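Local coordinates for glycosyl hydrolases family 31 family protein (PDB 6DRU), which hydrolyses xyloglucan oligosaccharides, releasing alpha-xylose from the glucose at their non-reducing end, at residues Y286-Q292 and S356-S360; G293-L297 and M379-Y384; E319-W325 and I389-D395. The contacts are given in a common frame with arbitrary orientation. Numbering follows the deposited sequence.

Interaction 1: Y286-Q292 and S356-S360. With NAG (2-acetamido-2-deoxy-beta-D-glucopyranose), chain D; BGC (beta-D-glucopyranose), chain F; XYS (alpha-D-xylopyranose), chain N.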
loop_
_atom_site.group_PDB
_atom_site.type_symbol
_atom_site.label_atom_id
_atom_site.label_comp_id
_atom_site.label_asym_id
_atom_site.label_seq_id
_atom_site.Cartn_x
_atom_site.Cartn_y
_atom_site.Cartn_z
ATOM N N TYR A 286 -33.374 -17.490 13.686
ATOM C CA TYR A 286 -32.382 -16.781 14.483
ATOM C C TYR A 286 -33.054 -16.024 15.630
ATOM O O TYR A 286 -34.250 -16.175 15.897
ATOM C CB TYR A 286 -31.548 -15.860 13.591
ATOM C CG TYR A 286 -32.255 -14.642 13.018
ATOM C CD1 TYR A 286 -33.626 -14.632 12.782
ATOM C CD2 TYR A 286 -31.536 -13.499 12.699
ATOM C CE1 TYR A 286 -34.254 -13.516 12.254
ATOM C CE2 TYR A 286 -32.153 -12.382 12.169
ATOM C CZ TYR A 286 -33.512 -12.393 11.949
ATOM O OH TYR A 286 -34.126 -11.279 11.423
ATOM N N GLN A 287 -32.268 -15.204 16.333
ATOM C CA GLN A 287 -32.715 -14.404 17.473
ATOM C C GLN A 287 -33.289 -15.259 18.600
ATOM O O GLN A 287 -33.968 -14.740 19.492
ATOM C CB GLN A 287 -33.732 -13.341 17.042
ATOM C CG GLN A 287 -33.219 -12.386 15.974
ATOM C CD GLN A 287 -32.092 -11.497 16.471
ATOM O OE1 GLN A 287 -30.938 -11.919 16.550
ATOM N NE2 GLN A 287 -32.424 -10.258 16.810
ATOM N N SER A 288 -33.018 -16.561 18.580
ATOM C CA SER A 288 -33.480 -17.479 19.611
ATOM C C SER A 288 -32.450 -17.687 20.713
ATOM O O SER A 288 -32.634 -18.565 21.561
ATOM C CB SER A 288 -33.850 -18.826 18.985
ATOM O OG SER A 288 -32.829 -19.277 18.110
ATOM N N TRP A 289 -31.382 -16.898 20.722
ATOM C CA TRP A 289 -30.313 -16.999 21.703
ATOM C C TRP A 289 -30.359 -15.812 22.654
ATOM O O TRP A 289 -31.047 -14.815 22.418
ATOM C CB TRP A 289 -28.950 -17.070 21.006
ATOM C CG TRP A 289 -28.814 -16.073 19.894
ATOM C CD1 TRP A 289 -28.634 -14.725 20.017
ATOM C CD2 TRP A 289 -28.852 -16.346 18.488
ATOM N NE1 TRP A 289 -28.558 -14.142 18.773
ATOM C CE2 TRP A 289 -28.688 -15.116 17.819
ATOM C CE3 TRP A 289 -29.008 -17.512 17.730
ATOM C CZ2 TRP A 289 -28.675 -15.019 16.429
ATOM C CZ3 TRP A 289 -28.995 -17.413 16.351
ATOM C CH2 TRP A 289 -28.828 -16.175 15.715
ATOM N N ALA A 290 -29.604 -15.928 23.747
ATOM C CA ALA A 290 -29.515 -14.829 24.700
ATOM C C ALA A 290 -28.558 -13.747 24.214
ATOM O O ALA A 290 -28.864 -12.554 24.318
ATOM C CB ALA A 290 -29.083 -15.354 26.069
ATOM N N HIS A 291 -27.403 -14.143 23.682
ATOM C CA HIS A 291 -26.413 -13.200 23.183
ATOM C C HIS A 291 -25.792 -13.740 21.902
ATOM O O HIS A 291 -25.748 -14.953 21.678
ATOM C CB HIS A 291 -25.311 -12.933 24.220
ATOM C CG HIS A 291 -25.827 -12.671 25.601
ATOM N ND1 HIS A 291 -25.847 -13.638 26.583
ATOM C CD2 HIS A 291 -26.340 -11.552 26.165
ATOM C CE1 HIS A 291 -26.350 -13.126 27.693
ATOM N NE2 HIS A 291 -26.657 -11.862 27.465
ATOM N N GLN A 292 -25.309 -12.822 21.065
ATOM C CA GLN A 292 -24.596 -13.196 19.847
ATOM C C GLN A 292 -23.270 -13.842 20.225
ATOM O O GLN A 292 -22.388 -13.186 20.789
ATOM C CB GLN A 292 -24.367 -11.972 18.967
ATOM C CG GLN A 292 -25.617 -11.413 18.323
ATOM C CD GLN A 292 -25.318 -10.214 17.446
ATOM O OE1 GLN A 292 -24.896 -10.358 16.299
ATOM N NE2 GLN A 292 -25.530 -9.021 17.987
ATOM N N SER A 356 -22.168 -4.966 12.552
ATOM C CA SER A 356 -23.084 -4.721 13.655
ATOM C C SER A 356 -24.369 -5.501 13.422
ATOM O O SER A 356 -24.714 -5.851 12.290
ATOM C CB SER A 356 -23.402 -3.229 13.822
ATOM O OG SER A 356 -24.087 -2.722 12.691
ATOM N N TRP A 357 -25.075 -5.764 14.517
ATOM C CA TRP A 357 -26.370 -6.429 14.500
ATOM C C TRP A 357 -26.936 -6.394 15.910
ATOM O O TRP A 357 -26.184 -6.444 16.888
ATOM C CB TRP A 357 -26.271 -7.878 14.004
ATOM C CG TRP A 357 -27.597 -8.568 13.976
ATOM C CD1 TRP A 357 -28.035 -9.540 14.827
ATOM C CD2 TRP A 357 -28.675 -8.317 13.066
ATOM N NE1 TRP A 357 -29.313 -9.919 14.495
ATOM C CE2 TRP A 357 -29.728 -9.182 13.417
ATOM C CE3 TRP A 357 -28.848 -7.449 11.983
ATOM C CZ2 TRP A 357 -30.937 -9.205 12.725
ATOM C CZ3 TRP A 357 -30.048 -7.472 11.298
ATOM C CH2 TRP A 357 -31.077 -8.344 11.671
ATOM N N ASN A 358 -28.265 -6.296 16.002
ATOM C CA ASN A 358 -28.964 -6.324 17.285
ATOM C C ASN A 358 -28.513 -5.172 18.184
ATOM O O ASN A 358 -28.445 -5.305 19.408
ATOM C CB ASN A 358 -28.776 -7.683 17.975
ATOM C CG ASN A 358 -29.692 -7.878 19.166
ATOM O OD1 ASN A 358 -29.232 -7.947 20.305
ATOM N ND2 ASN A 358 -30.992 -7.972 18.910
ATOM N N GLY A 359 -28.191 -4.033 17.575
ATOM C CA GLY A 359 -27.775 -2.862 18.319
ATOM C C GLY A 359 -26.381 -2.923 18.898
ATOM O O GLY A 359 -26.019 -2.050 19.693
ATOM N N SER A 360 -25.586 -3.921 18.524
ATOM C CA SER A 360 -24.232 -4.085 19.033
ATOM C C SER A 360 -23.279 -4.327 17.874
ATOM O O SER A 360 -23.634 -4.986 16.892
ATOM C CB SER A 360 -24.149 -5.249 20.027
ATOM O OG SER A 360 -25.126 -5.118 21.045
HETATM C C1 NAG D . -31.669 -8.360 20.158
HETATM C C2 NAG D . -32.864 -7.521 20.566
HETATM C C3 NAG D . -33.650 -8.065 21.708
HETATM C C4 NAG D . -33.789 -9.571 21.653
HETATM C C5 NAG D . -32.444 -10.206 21.397
HETATM C C6 NAG D . -32.587 -11.711 21.348
HETATM C C7 NAG D . -32.330 -5.191 19.946
HETATM C C8 NAG D . -31.815 -3.823 20.342
HETATM N N2 NAG D . -32.388 -6.228 20.912
HETATM O O3 NAG D . -34.916 -7.447 21.732
HETATM O O4 NAG D . -34.298 -10.032 22.881
HETATM O O5 NAG D . -31.971 -9.732 20.164
HETATM O O6 NAG D . -31.626 -12.250 20.470
HETATM O O7 NAG D . -32.695 -5.398 18.807
HETATM C C2 BGC F . -31.717 -6.482 6.756
HETATM C C3 BGC F . -30.443 -7.207 6.492
HETATM C C4 BGC F . -30.291 -8.371 7.488
HETATM C C5 BGC F . -31.534 -9.216 7.494
HETATM C C6 BGC F . -31.423 -10.284 8.573
HETATM C C1 BGC F . -32.841 -7.483 6.693
HETATM O O2 BGC F . -31.923 -5.445 5.772
HETATM O O3 BGC F . -29.385 -6.327 6.626
HETATM O O4 BGC F . -29.193 -9.174 7.117
HETATM O O5 BGC F . -32.668 -8.416 7.762
HETATM O O6 BGC F . -32.704 -10.800 8.863
HETATM C C1 XYS N . -31.415 -13.904 7.200
HETATM C C2 XYS N . -31.801 -15.175 6.480
HETATM C C3 XYS N . -33.259 -15.472 6.752
HETATM C C4 XYS N . -33.506 -15.485 8.244
HETATM C C5 XYS N . -32.969 -14.208 8.854
HETATM O O1 XYS N . -32.225 -12.845 6.747
HETATM O O2 XYS N . -31.592 -15.018 5.097
HETATM O O3 XYS N . -33.598 -16.725 6.206
HETATM O O4 XYS N . -34.889 -15.574 8.489
HETATM O O5 XYS N . -31.590 -14.085 8.586
HETATM O O HOH W 1 -26.427 -8.035 20.792
#
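Trp357 sets its indole against Tyr286, Gln287 and Gln292 of 286-292, with Gln287 OE1 and Gln292 OE1 at its edge. Tyr286 CE2 touches Trp357 CZ2 at 3.4 Å; the rings meet rim to rim, neither covering the other. Beside this contact Trp357 NE1 donates a nearly straight hydrogen bond to Gln287 OE1 (3.3 Å). Gln292 reaches the backbone as well: its NE2 donates to Trp357 O at 2.9 Å, while its OE1 bonds to Ser327. Trp357 O also accepts from Ser360 N in the type I' turn from Trp357 to Ser360, and a water joins Gln292 NE2, Asn358 OD1 and Ser360 OG. Asn358, on that turn, carries an N-linked NAG (ND2 to C1, 1.5 Å). On the substrate side, xylose C5 lies over one face of Tyr286 (3.6 Å from CZ), glucose O6 donates to Tyr286 OH at 3.0 Å, and Trp357 CH2 is 3.7 Å from glucose C6. Aromatic side chains lining successive sugar sites are typical of carbohydrate-binding clefts, here at the mouth of a TIM-barrel glycosidase.

Interaction 2: G293-L297 and M379-Y384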
loop_
_atom_site.group_PDB
_atom_site.type_symbol
_atom_site.label_atom_id
_atom_site.label_comp_id
_atom_site.label_asym_id
_atom_site.label_seq_id
_atom_site.Cartn_x
_atom_site.Cartn_y
_atom_site.Cartn_z
ATOM N N GLY A 293 -23.120 -15.125 19.914
ATOM C CA GLY A 293 -21.937 -15.878 20.272
ATOM C C GLY A 293 -22.171 -16.914 21.347
ATOM O O GLY A 293 -21.276 -17.730 21.603
ATOM N N ASP A 294 -23.340 -16.901 21.993
ATOM C CA ASP A 294 -23.648 -17.922 22.990
ATOM C C ASP A 294 -23.823 -19.289 22.342
ATOM O O ASP A 294 -23.438 -20.310 22.924
ATOM C CB ASP A 294 -24.902 -17.529 23.771
ATOM C CG ASP A 294 -24.629 -16.465 24.817
ATOM O OD1 ASP A 294 -23.467 -16.018 24.926
ATOM O OD2 ASP A 294 -25.576 -16.074 25.533
ATOM N N TRP A 295 -24.397 -19.326 21.141
ATOM C CA TRP A 295 -24.599 -20.560 20.385
ATOM C C TRP A 295 -25.356 -21.590 21.222
ATOM O O TRP A 295 -24.907 -22.715 21.450
ATOM C CB TRP A 295 -23.263 -21.101 19.875
ATOM C CG TRP A 295 -22.654 -20.188 18.862
ATOM C CD1 TRP A 295 -23.309 -19.530 17.860
ATOM C CD2 TRP A 295 -21.283 -19.791 18.770
ATOM N NE1 TRP A 295 -22.427 -18.767 17.138
ATOM C CE2 TRP A 295 -21.175 -18.908 17.678
ATOM C CE3 TRP A 295 -20.131 -20.105 19.499
ATOM C CZ2 TRP A 295 -19.966 -18.335 17.298
ATOM C CZ3 TRP A 295 -18.932 -19.535 19.118
ATOM C CH2 TRP A 295 -18.858 -18.660 18.028
ATOM N N ALA A 296 -26.530 -21.164 21.679
ATOM C CA ALA A 296 -27.438 -21.965 22.483
ATOM C C ALA A 296 -28.771 -21.239 22.549
ATOM O O ALA A 296 -28.820 -20.006 22.513
ATOM C CB ALA A 296 -26.888 -22.200 23.895
ATOM N N LEU A 297 -29.846 -22.012 22.641
ATOM C CA LEU A 297 -31.171 -21.423 22.750
ATOM C C LEU A 297 -31.332 -20.734 24.099
ATOM O O LEU A 297 -30.897 -21.248 25.133
ATOM C CB LEU A 297 -32.245 -22.494 22.564
ATOM C CG LEU A 297 -32.264 -23.142 21.179
ATOM C CD1 LEU A 297 -33.179 -24.358 21.156
ATOM C CD2 LEU A 297 -32.684 -22.130 20.127
ATOM N N MET A 379 -19.895 -26.100 21.192
ATOM C CA MET A 379 -21.111 -25.425 21.630
ATOM C C MET A 379 -22.349 -26.052 20.999
ATOM O O MET A 379 -23.343 -26.309 21.687
ATOM C CB MET A 379 -21.035 -23.935 21.291
ATOM C CG MET A 379 -19.963 -23.174 22.054
ATOM S SD MET A 379 -20.242 -23.159 23.834
ATOM C CE MET A 379 -18.857 -24.143 24.395
ATOM N N LEU A 380 -22.304 -26.306 19.688
ATOM C CA LEU A 380 -23.471 -26.841 18.993
ATOM C C LEU A 380 -23.793 -28.260 19.449
ATOM O O LEU A 380 -24.968 -28.620 19.592
ATOM C CB LEU A 380 -23.250 -26.795 17.482
ATOM C CG LEU A 380 -23.023 -25.406 16.878
ATOM C CD1 LEU A 380 -23.114 -25.456 15.359
ATOM C CD2 LEU A 380 -24.012 -24.403 17.449
ATOM N N LYS A 381 -22.768 -29.084 19.681
ATOM C CA LYS A 381 -23.024 -30.448 20.131
ATOM C C LYS A 381 -23.551 -30.473 21.557
ATOM O O LYS A 381 -24.378 -31.325 21.899
ATOM C CB LYS A 381 -21.754 -31.293 20.021
ATOM C CG LYS A 381 -21.873 -32.667 20.658
ATOM C CD LYS A 381 -20.544 -33.402 20.659
ATOM C CE LYS A 381 -20.724 -34.874 21.015
ATOM N NZ LYS A 381 -22.121 -35.341 20.786
ATOM N N LYS A 382 -23.106 -29.533 22.391
ATOM C CA LYS A 382 -23.552 -29.502 23.779
ATOM C C LYS A 382 -25.001 -29.046 23.895
ATOM O O LYS A 382 -25.785 -29.636 24.647
ATOM C CB LYS A 382 -22.642 -28.576 24.585
ATOM C CG LYS A 382 -23.047 -28.391 26.034
ATOM C CD LYS A 382 -22.234 -27.279 26.684
ATOM C CE LYS A 382 -20.751 -27.409 26.364
ATOM N NZ LYS A 382 -19.965 -26.235 26.841
ATOM N N ASN A 383 -25.379 -28.007 23.151
ATOM C CA ASN A 383 -26.672 -27.359 23.327
ATOM C C ASN A 383 -27.709 -27.751 22.283
ATOM O O ASN A 383 -28.889 -27.436 22.465
ATOM C CB ASN A 383 -26.495 -25.838 23.319
ATOM C CG ASN A 383 -25.514 -25.368 24.369
ATOM O OD1 ASN A 383 -24.539 -24.681 24.065
ATOM N ND2 ASN A 383 -25.763 -25.742 25.618
ATOM N N TYR A 384 -27.309 -28.418 21.202
ATOM C CA TYR A 384 -28.263 -28.775 20.160
ATOM C C TYR A 384 -28.192 -30.259 19.818
ATOM O O TYR A 384 -29.171 -30.989 20.005
ATOM C CB TYR A 384 -28.018 -27.940 18.902
ATOM C CG TYR A 384 -28.282 -26.459 19.065
ATOM C CD1 TYR A 384 -29.561 -25.939 18.914
ATOM C CD2 TYR A 384 -27.248 -25.579 19.358
ATOM C CE1 TYR A 384 -29.805 -24.586 19.059
ATOM C CE2 TYR A 384 -27.483 -24.223 19.504
ATOM C CZ TYR A 384 -28.764 -23.733 19.352
ATOM O OH TYR A 384 -29.007 -22.386 19.494
HETATM O O HOH W 2 -29.626 -24.597 23.124
#
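This is a largely apolar loop-on-helix contact in the TIM barrel of a family 31 glycosidase: the long loop after strand 281-284 folds back over helix 370-385, which precedes strand 391-394 and packs outside the barrel wall. It illustrates how a loop leading from an active-site cleft can pack on a barrel helix mainly through apolar side chains. Trp295 CB rests on Met379 CB (3.9 Å) and on Leu380 CD2 (4.2 Å), one helical position further along, and Met379 CG lies at the edge of the indole. The polar end of that indole turns to the barrel, where NE1 bonds to Trp325 O. At the preceding residue, Asp294 is held by His291, Ser332 and the backbone of Val333. Further along, Tyr384 supplies the largest helical surface of the contact. Its ring receives Leu297 (CG to CE1, 3.6 Å), its CE2 approaches Trp295 O at 3.6 Å, and its OH reaches 3.3 Å from Ala296 C. Tyr384 also touches Ala322 of strand 319-328, so one ring touches both loop and barrel strand. Ala296 CA and Asn383 CA, 5.5 Å apart, are the closest pair of CA atoms between the segments. A water bridges the two segments, accepting from Leu297 N at 2.6 Å and donating to Asn383 O at 3.0 Å.

Interaction 3: E319-W325 and I389-D395. With XYS (alpha-D-xylopyranose), chain N.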
loop_
_atom_site.group_PDB
_atom_site.type_symbol
_atom_site.label_atom_id
_atom_site.label_comp_id
_atom_site.label_asym_id
_atom_site.label_seq_id
_atom_site.Cartn_x
_atom_site.Cartn_y
_atom_site.Cartn_z
ATOM N N GLU A 319 -37.453 -34.355 12.137
ATOM C CA GLU A 319 -36.239 -33.875 12.771
ATOM C C GLU A 319 -36.313 -32.360 12.940
ATOM O O GLU A 319 -37.252 -31.703 12.484
ATOM C CB GLU A 319 -35.011 -34.276 11.957
ATOM C CG GLU A 319 -34.728 -35.771 11.976
ATOM C CD GLU A 319 -33.321 -36.091 12.443
ATOM O OE1 GLU A 319 -33.046 -35.963 13.655
ATOM O OE2 GLU A 319 -32.488 -36.478 11.594
ATOM N N MET A 320 -35.306 -31.798 13.600
ATOM C CA MET A 320 -35.292 -30.376 13.904
ATOM C C MET A 320 -34.005 -29.732 13.408
ATOM O O MET A 320 -32.961 -30.381 13.307
ATOM C CB MET A 320 -35.452 -30.124 15.409
ATOM C CG MET A 320 -36.772 -30.619 15.975
ATOM S SD MET A 320 -37.337 -29.619 17.362
ATOM C CE MET A 320 -37.596 -28.042 16.552
ATOM N N MET A 321 -34.104 -28.440 13.094
ATOM C CA MET A 321 -32.976 -27.632 12.657
ATOM C C MET A 321 -33.014 -26.296 13.383
ATOM O O MET A 321 -34.088 -25.719 13.577
ATOM C CB MET A 321 -32.998 -27.405 11.136
ATOM C CG MET A 321 -31.902 -26.482 10.631
ATOM S SD MET A 321 -31.865 -26.315 8.837
ATOM C CE MET A 321 -31.173 -27.898 8.361
ATOM N N ALA A 322 -31.841 -25.809 13.784
ATOM C CA ALA A 322 -31.728 -24.550 14.504
ATOM C C ALA A 322 -30.728 -23.642 13.802
ATOM O O ALA A 322 -29.835 -24.099 13.083
ATOM C CB ALA A 322 -31.307 -24.771 15.961
ATOM N N SER A 323 -30.883 -22.342 14.031
ATOM C CA SER A 323 -30.104 -21.318 13.352
ATOM C C SER A 323 -28.964 -20.821 14.230
ATOM O O SER A 323 -29.078 -20.758 15.457
ATOM C CB SER A 323 -30.996 -20.137 12.956
ATOM O OG SER A 323 -30.221 -19.009 12.584
ATOM N N LEU A 324 -27.856 -20.464 13.583
ATOM C CA LEU A 324 -26.730 -19.845 14.265
ATOM C C LEU A 324 -26.069 -18.848 13.325
ATOM O O LEU A 324 -25.961 -19.095 12.120
ATOM C CB LEU A 324 -25.707 -20.884 14.744
ATOM C CG LEU A 324 -24.987 -21.729 13.691
ATOM C CD1 LEU A 324 -23.526 -21.916 14.063
ATOM C CD2 LEU A 324 -25.673 -23.075 13.534
ATOM N N TRP A 325 -25.647 -17.718 13.880
ATOM C CA TRP A 325 -24.911 -16.701 13.149
ATOM C C TRP A 325 -23.440 -16.717 13.554
ATOM O O TRP A 325 -23.107 -17.104 14.679
ATOM C CB TRP A 325 -25.487 -15.303 13.400
ATOM C CG TRP A 325 -26.680 -14.972 12.562
ATOM C CD1 TRP A 325 -27.582 -15.847 12.033
ATOM C CD2 TRP A 325 -27.102 -13.665 12.155
ATOM N NE1 TRP A 325 -28.540 -15.166 11.322
ATOM C CE2 TRP A 325 -28.268 -13.823 11.383
ATOM C CE3 TRP A 325 -26.606 -12.375 12.371
ATOM C CZ2 TRP A 325 -28.947 -12.742 10.827
ATOM C CZ3 TRP A 325 -27.281 -11.303 11.817
ATOM C CH2 TRP A 325 -28.438 -11.494 11.053
ATOM N N ILE A 389 -31.632 -31.651 18.395
ATOM C CA ILE A 389 -31.545 -30.760 17.245
ATOM C C ILE A 389 -30.214 -31.061 16.567
ATOM O O ILE A 389 -29.172 -30.523 16.948
ATOM C CB ILE A 389 -31.667 -29.290 17.654
ATOM C CG1 ILE A 389 -32.982 -29.061 18.400
ATOM C CG2 ILE A 389 -31.589 -28.387 16.430
ATOM C CD1 ILE A 389 -33.021 -27.778 19.188
ATOM N N LYS A 390 -30.246 -31.918 15.547
ATOM C CA LYS A 390 -29.030 -32.428 14.926
ATOM C C LYS A 390 -28.830 -31.920 13.506
ATOM O O LYS A 390 -27.943 -32.411 12.801
ATOM C CB LYS A 390 -29.043 -33.955 14.945
ATOM C CG LYS A 390 -29.438 -34.538 16.292
ATOM C CD LYS A 390 -29.373 -36.054 16.292
ATOM C CE LYS A 390 -29.030 -36.581 17.675
ATOM N NZ LYS A 390 -28.404 -37.933 17.618
ATOM N N ASN A 391 -29.620 -30.945 13.072
ATOM C CA ASN A 391 -29.418 -30.271 11.798
ATOM C C ASN A 391 -29.262 -28.783 12.069
ATOM O O ASN A 391 -29.905 -28.243 12.974
ATOM C CB ASN A 391 -30.586 -30.535 10.846
ATOM C CG ASN A 391 -30.829 -32.017 10.623
ATOM O OD1 ASN A 391 -30.209 -32.638 9.759
ATOM N ND2 ASN A 391 -31.729 -32.594 11.412
ATOM N N PHE A 392 -28.400 -28.119 11.303
ATOM C CA PHE A 392 -27.981 -26.768 11.648
ATOM C C PHE A 392 -28.144 -25.819 10.470
ATOM O O PHE A 392 -27.841 -26.166 9.325
ATOM C CB PHE A 392 -26.537 -26.768 12.140
ATOM C CG PHE A 392 -26.356 -27.497 13.435
ATOM C CD1 PHE A 392 -26.707 -26.897 14.631
ATOM C CD2 PHE A 392 -25.868 -28.793 13.457
ATOM C CE1 PHE A 392 -26.554 -27.566 15.828
ATOM C CE2 PHE A 392 -25.714 -29.470 14.654
ATOM C CZ PHE A 392 -26.058 -28.854 15.842
ATOM N N TRP A 393 -28.620 -24.617 10.772
ATOM C CA TRP A 393 -28.870 -23.568 9.790
ATOM C C TRP A 393 -27.786 -22.509 9.964
ATOM O O TRP A 393 -27.877 -21.654 10.850
ATOM C CB TRP A 393 -30.269 -22.987 9.980
ATOM C CG TRP A 393 -30.687 -22.008 8.933
ATOM C CD1 TRP A 393 -29.998 -21.664 7.809
ATOM C CD2 TRP A 393 -31.900 -21.245 8.910
ATOM N NE1 TRP A 393 -30.704 -20.734 7.090
ATOM C CE2 TRP A 393 -31.876 -20.459 7.744
ATOM C CE3 TRP A 393 -33.002 -21.150 9.765
ATOM C CZ2 TRP A 393 -32.911 -19.590 7.406
ATOM C CZ3 TRP A 393 -34.030 -20.288 9.429
ATOM C CH2 TRP A 393 -33.976 -19.518 8.261
ATOM N N ILE A 394 -26.754 -22.578 9.126
ATOM C CA ILE A 394 -25.606 -21.674 9.228
ATOM C C ILE A 394 -25.877 -20.486 8.311
ATOM O O ILE A 394 -25.491 -20.462 7.142
ATOM C CB ILE A 394 -24.293 -22.379 8.916
ATOM C CG1 ILE A 394 -24.490 -23.413 7.803
ATOM C CG2 ILE A 394 -23.773 -23.010 10.178
ATOM C CD1 ILE A 394 -23.215 -24.113 7.380
ATOM N N ASP A 395 -26.534 -19.481 8.869
ATOM C CA ASP A 395 -27.026 -18.333 8.131
ATOM C C ASP A 395 -26.053 -17.166 8.257
ATOM O O ASP A 395 -25.301 -17.066 9.230
ATOM C CB ASP A 395 -28.409 -17.942 8.659
ATOM C CG ASP A 395 -29.031 -16.795 7.898
ATOM O OD1 ASP A 395 -29.636 -15.923 8.555
ATOM O OD2 ASP A 395 -28.895 -16.751 6.658
HETATM C C1 XYS N . -31.415 -13.904 7.200
HETATM C C2 XYS N . -31.801 -15.175 6.480
HETATM C C3 XYS N . -33.259 -15.472 6.752
HETATM C C4 XYS N . -33.506 -15.485 8.244
HETATM C C5 XYS N . -32.969 -14.208 8.854
HETATM O O1 XYS N . -32.225 -12.845 6.747
HETATM O O2 XYS N . -31.592 -15.018 5.097
HETATM O O3 XYS N . -33.598 -16.725 6.206
HETATM O O4 XYS N . -34.889 -15.574 8.489
HETATM O O5 XYS N . -31.590 -14.085 8.586
HETATM O O HOH W 3 -31.211 -17.632 10.234
HETATM O O HOH W 4 -23.704 -19.266 10.453
#
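Two neighbouring parallel strands of the TIM barrel meet here, and their C-terminal ends carry part of the xylose pocket, the usual place for the active site in this fold. The axes of 319-324 and 391-394 approach to 4.4 Å at an angle of 29°, and helix 370-385, following an inserted region, makes the beta-alpha-beta crossover. Hydrogen bonds of the parallel-sheet pattern alternate in direction across the pair: Ala322 N gives to Asn391 O (3.2 Å), Trp393 N to Ala322 O (2.7 Å) and Leu324 N to Trp393 O (3.0 Å), with a weak last one from Asp395 N to Leu324 O (3.3 Å). At the opposite end Asn391 ND2 donates to Met320 O (3.2 Å), while its OD1 bonds to Val466 N on the next strand's side.

The two faces differ. Ala322, Leu324, Phe392 and Ile394 point outward to helices 370-385 and 439-455, with Leu324 CD2 against Phe392 CB (4.0 Å) and Ile394 CG2 (3.9 Å). Met321, Ser323, Asn391 and Trp393 face inward; Met321 SD makes an oblique Met-aromatic contact with the Trp393 indole. Beyond the strands, the active-site residue Asp395 is placed consistently with the nucleophile of retaining family 31 enzymes. Water links its OD1 to Ser323 OG, and Trp393 CZ2 lies 3.2 Å from xylose O3. Trp325 NE1 gives a weak hydrogen bond to Asp395 OD1 (3.1 Å). The distance from Asp395 OD1 to O5 of the xylose (XYS) is 2.7 Å.

How the interactions relate
The three contacts differ in burial and chemistry around one end of the barrel. Interaction 3 is both core and part of the pocket, held by backbone hydrogen bonds between strands; interaction 2, also buried, relies on apolar side chains and one bridging water; interaction 1, only partly buried and glycosylated, uses side-chain hydrogen bonds and aromatic rims. Interactions 1 and 2 share one loop, and Trp289 CB meets Ala296 O at 3.3 Å. Interactions 2 and 3 join where helix 370-385 leads into the strand, Tyr384 O lying 3.0 Å from Ile389 N. Trp325 ties all three together: its carbonyl meets Trp295, its ring Tyr286 and Trp357. Interactions 1 and 3 both touch the xylose.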